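Side-chain contact in maleylacetate reductase (Agrobacterium tumefaciens, PDB 3HL0), which probably catalyses the NADH-dependent reduction of maleylacetate to 3-oxoadipate in the breakdown of gamma-resorcylate, as a member of the iron-containing alcohol dehydrogenase family: residues 255-260 / 307-312. Residues are numbered along the deposited sequence; the frame is centred on the assembly and turned at random.
With NAD (nicotinamide-adenine-dinucleotide), chain D.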
loop_
_atom_site.group_PDB
_atom_site.type_symbol
_atom_site.label_atom_id
_atom_site.label_comp_id
_atom_site.label_asym_id
_atom_site.label_seq_id
_atom_site.Cartn_x
_atom_site.Cartn_y
_atom_site.Cartn_z
ATOM N N HIS A 255 -2.256 5.657 -5.515
ATOM C CA HIS A 255 -1.828 6.967 -6.067
ATOM C C HIS A 255 -0.882 6.860 -7.284
ATOM O O HIS A 255 -1.226 7.312 -8.412
ATOM C CB HIS A 255 -1.142 7.783 -4.976
ATOM C CG HIS A 255 -0.479 9.001 -5.497
ATOM N ND1 HIS A 255 -1.185 10.152 -5.760
ATOM C CD2 HIS A 255 0.808 9.244 -5.852
ATOM C CE1 HIS A 255 -0.351 11.069 -6.236
ATOM N NE2 HIS A 255 0.861 10.548 -6.277
ATOM N N ALA A 256 0.303 6.282 -7.076
ATOM C CA ALA A 256 1.290 6.278 -8.153
ATOM C C ALA A 256 0.783 5.481 -9.351
ATOM O O ALA A 256 0.996 5.850 -10.509
ATOM C CB ALA A 256 2.635 5.688 -7.651
ATOM N N GLU A 257 0.042 4.404 -9.084
ATOM C CA GLU A 257 -0.484 3.574 -10.165
ATOM C C GLU A 257 -1.505 4.312 -11.020
ATOM O O GLU A 257 -1.565 4.075 -12.221
ATOM C CB GLU A 257 -1.204 2.372 -9.560
ATOM C CG GLU A 257 -0.263 1.285 -9.025
ATOM C CD GLU A 257 0.230 1.523 -7.593
ATOM O OE1 GLU A 257 0.088 2.629 -6.996
ATOM O OE2 GLU A 257 0.752 0.532 -7.021
ATOM N N THR A 258 -2.297 5.168 -10.388
ATOM C CA THR A 258 -3.289 5.993 -11.129
ATOM C C THR A 258 -2.576 6.924 -12.128
ATOM O O THR A 258 -2.948 7.000 -13.297
ATOM C CB THR A 258 -4.147 6.806 -10.168
ATOM O OG1 THR A 258 -4.855 5.889 -9.315
ATOM C CG2 THR A 258 -5.193 7.623 -10.935
ATOM N N HIS A 259 -1.490 7.530 -11.659
ATOM C CA HIS A 259 -0.651 8.360 -12.560
ATOM C C HIS A 259 -0.061 7.555 -13.690
ATOM O O HIS A 259 -0.109 7.962 -14.819
ATOM C CB HIS A 259 0.484 8.997 -11.790
ATOM C CG HIS A 259 0.064 10.195 -11.043
ATOM N ND1 HIS A 259 0.189 11.468 -11.548
ATOM C CD2 HIS A 259 -0.526 10.318 -9.825
ATOM C CE1 HIS A 259 -0.326 12.327 -10.680
ATOM N NE2 HIS A 259 -0.763 11.653 -9.625
ATOM N N ALA A 260 0.438 6.356 -13.393
ATOM C CA ALA A 260 1.041 5.556 -14.434
ATOM C C ALA A 260 0.043 5.139 -15.498
ATOM O O ALA A 260 0.332 5.189 -16.683
ATOM C CB ALA A 260 1.684 4.275 -13.809
ATOM N N ALA A 307 -9.007 -0.773 -15.215
ATOM C CA ALA A 307 -9.667 -2.014 -14.723
ATOM C C ALA A 307 -8.762 -2.744 -13.748
ATOM O O ALA A 307 -9.257 -3.261 -12.731
ATOM C CB ALA A 307 -10.090 -2.929 -15.880
ATOM N N ALA A 308 -7.458 -2.702 -13.997
ATOM C CA ALA A 308 -6.518 -3.406 -13.103
ATOM C C ALA A 308 -6.454 -2.725 -11.749
ATOM O O ALA A 308 -6.019 -3.333 -10.769
ATOM C CB ALA A 308 -5.144 -3.499 -13.718
ATOM N N LEU A 309 -6.857 -1.453 -11.685
ATOM C CA LEU A 309 -6.881 -0.691 -10.424
ATOM C C LEU A 309 -8.194 -0.808 -9.678
ATOM O O LEU A 309 -8.376 -0.190 -8.650
ATOM C CB LEU A 309 -6.483 0.802 -10.617
ATOM C CG LEU A 309 -5.176 1.004 -11.384
ATOM C CD1 LEU A 309 -4.835 2.525 -11.352
ATOM C CD2 LEU A 309 -4.013 0.158 -10.819
ATOM N N GLY A 310 -9.094 -1.633 -10.217
ATOM C CA GLY A 310 -10.409 -1.897 -9.576
ATOM C C GLY A 310 -11.500 -0.945 -10.030
ATOM O O GLY A 310 -12.589 -0.966 -9.477
ATOM N N VAL A 311 -11.236 -0.101 -11.040
ATOM C CA VAL A 311 -12.304 0.737 -11.574
ATOM C C VAL A 311 -13.277 -0.160 -12.383
ATOM O O VAL A 311 -12.847 -0.978 -13.190
ATOM C CB VAL A 311 -11.712 1.847 -12.487
ATOM C CG1 VAL A 311 -12.837 2.756 -13.094
ATOM C CG2 VAL A 311 -10.718 2.684 -11.680
ATOM N N GLY A 312 -14.572 0.058 -12.169
ATOM C CA GLY A 312 -15.579 -0.657 -12.960
ATOM C C GLY A 312 -16.076 0.155 -14.131
ATOM O O GLY A 312 -16.029 1.399 -14.092
HETATM P PA NAD D . 4.004 6.608 -0.132
HETATM O O1A NAD D . 4.742 7.703 0.556
HETATM O O2A NAD D . 2.553 6.473 0.130
HETATM O O5B NAD D . 4.828 5.255 0.054
HETATM C C5B NAD D . 4.190 4.014 -0.268
HETATM C C4B NAD D . 4.840 2.934 0.584
HETATM O O4B NAD D . 6.186 2.750 0.148
HETATM C C3B NAD D . 4.872 3.316 2.075
HETATM O O3B NAD D . 4.509 2.208 2.920
HETATM C C2B NAD D . 6.322 3.699 2.266
HETATM O O2B NAD D . 6.782 3.504 3.588
HETATM C C1B NAD D . 7.052 2.781 1.273
HETATM N N9A NAD D . 8.373 3.306 0.853
HETATM C C8A NAD D . 8.652 4.569 0.365
HETATM N N7A NAD D . 9.974 4.647 0.087
HETATM C C5A NAD D . 10.568 3.455 0.404
HETATM C C6A NAD D . 11.886 3.006 0.328
HETATM N N6A NAD D . 12.862 3.632 -0.380
HETATM N N1A NAD D . 12.122 1.702 0.765
HETATM C C2A NAD D . 11.098 0.899 1.218
HETATM N N3A NAD D . 9.800 1.333 1.285
HETATM C C4A NAD D . 9.549 2.612 0.877
HETATM O O3 NAD D . 4.071 6.789 -1.755
HETATM P PN NAD D . 4.360 8.102 -2.664
HETATM O O1N NAD D . 3.870 7.724 -4.023
HETATM O O2N NAD D . 5.767 8.434 -2.447
HETATM O O5D NAD D . 3.415 9.256 -2.088
HETATM C C5D NAD D . 2.020 9.309 -2.375
HETATM C C4D NAD D . 1.424 10.404 -1.490
HETATM O O4D NAD D . 2.150 11.603 -1.720
HETATM C C3D NAD D . -0.015 10.685 -1.907
HETATM O O3D NAD D . -0.740 11.073 -0.729
HETATM C C2D NAD D . 0.133 11.848 -2.859
HETATM O O2D NAD D . -1.043 12.644 -3.011
HETATM C C1D NAD D . 1.275 12.610 -2.211
HETATM N N1N NAD D . 1.995 13.480 -3.132
HETATM C C2N NAD D . 2.001 14.810 -2.834
HETATM C C3N NAD D . 2.668 15.677 -3.674
HETATM C C7N NAD D . 2.640 17.083 -3.234
HETATM O O7N NAD D . 3.362 17.913 -4.003
HETATM N N7N NAD D . 1.931 17.481 -2.149
HETATM C C4N NAD D . 3.400 15.230 -4.829
HETATM C C5N NAD D . 3.374 13.863 -5.116
HETATM C C6N NAD D . 2.662 13.002 -4.262
#
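Leu309 lays its two methyl groups against the first turn of helix 255-271, meeting Glu257 and Thr258 without any hydrogen bond between the segments. Its CD1 rests on the backbone, 3.7 Å from Glu257 O and 3.8 Å from Thr258 N, while CD2 lies 3.8 Å from the CB of Glu257. Of the glutamate side chain the leucine meets CB alone; a bend at chi2 (85°) carries the carboxylate away from the loop. The same CD1 comes within 3.9 Å of Thr258 OG1. That hydroxyl, with chi1 at -61°, sits beside its own backbone N and turns back to bond Pro254 O just ahead of the segment, which fixes its rotation.

Away from the leucine, the same turn reaches the cofactor. NAD C2D of the nicotinamide ribose stands over the centre of the His255 ring, 3.5 Å from CE1, and His259 CD2 backs the opposite face nearer the rim, so that the imidazole is held between sugar and histidine. Behind Leu309, Gly310 takes a positive phi of 91° as the loop turns, and its O accepts a bond from His213 NE2 of the second subunit. The loop between helices 289-300 and 316-323 thus contacts both helix 255-271 and the second subunit, while helices 163-180 and 239-251 of the all-helical C-terminal part also touch the first turn of helix 255-271.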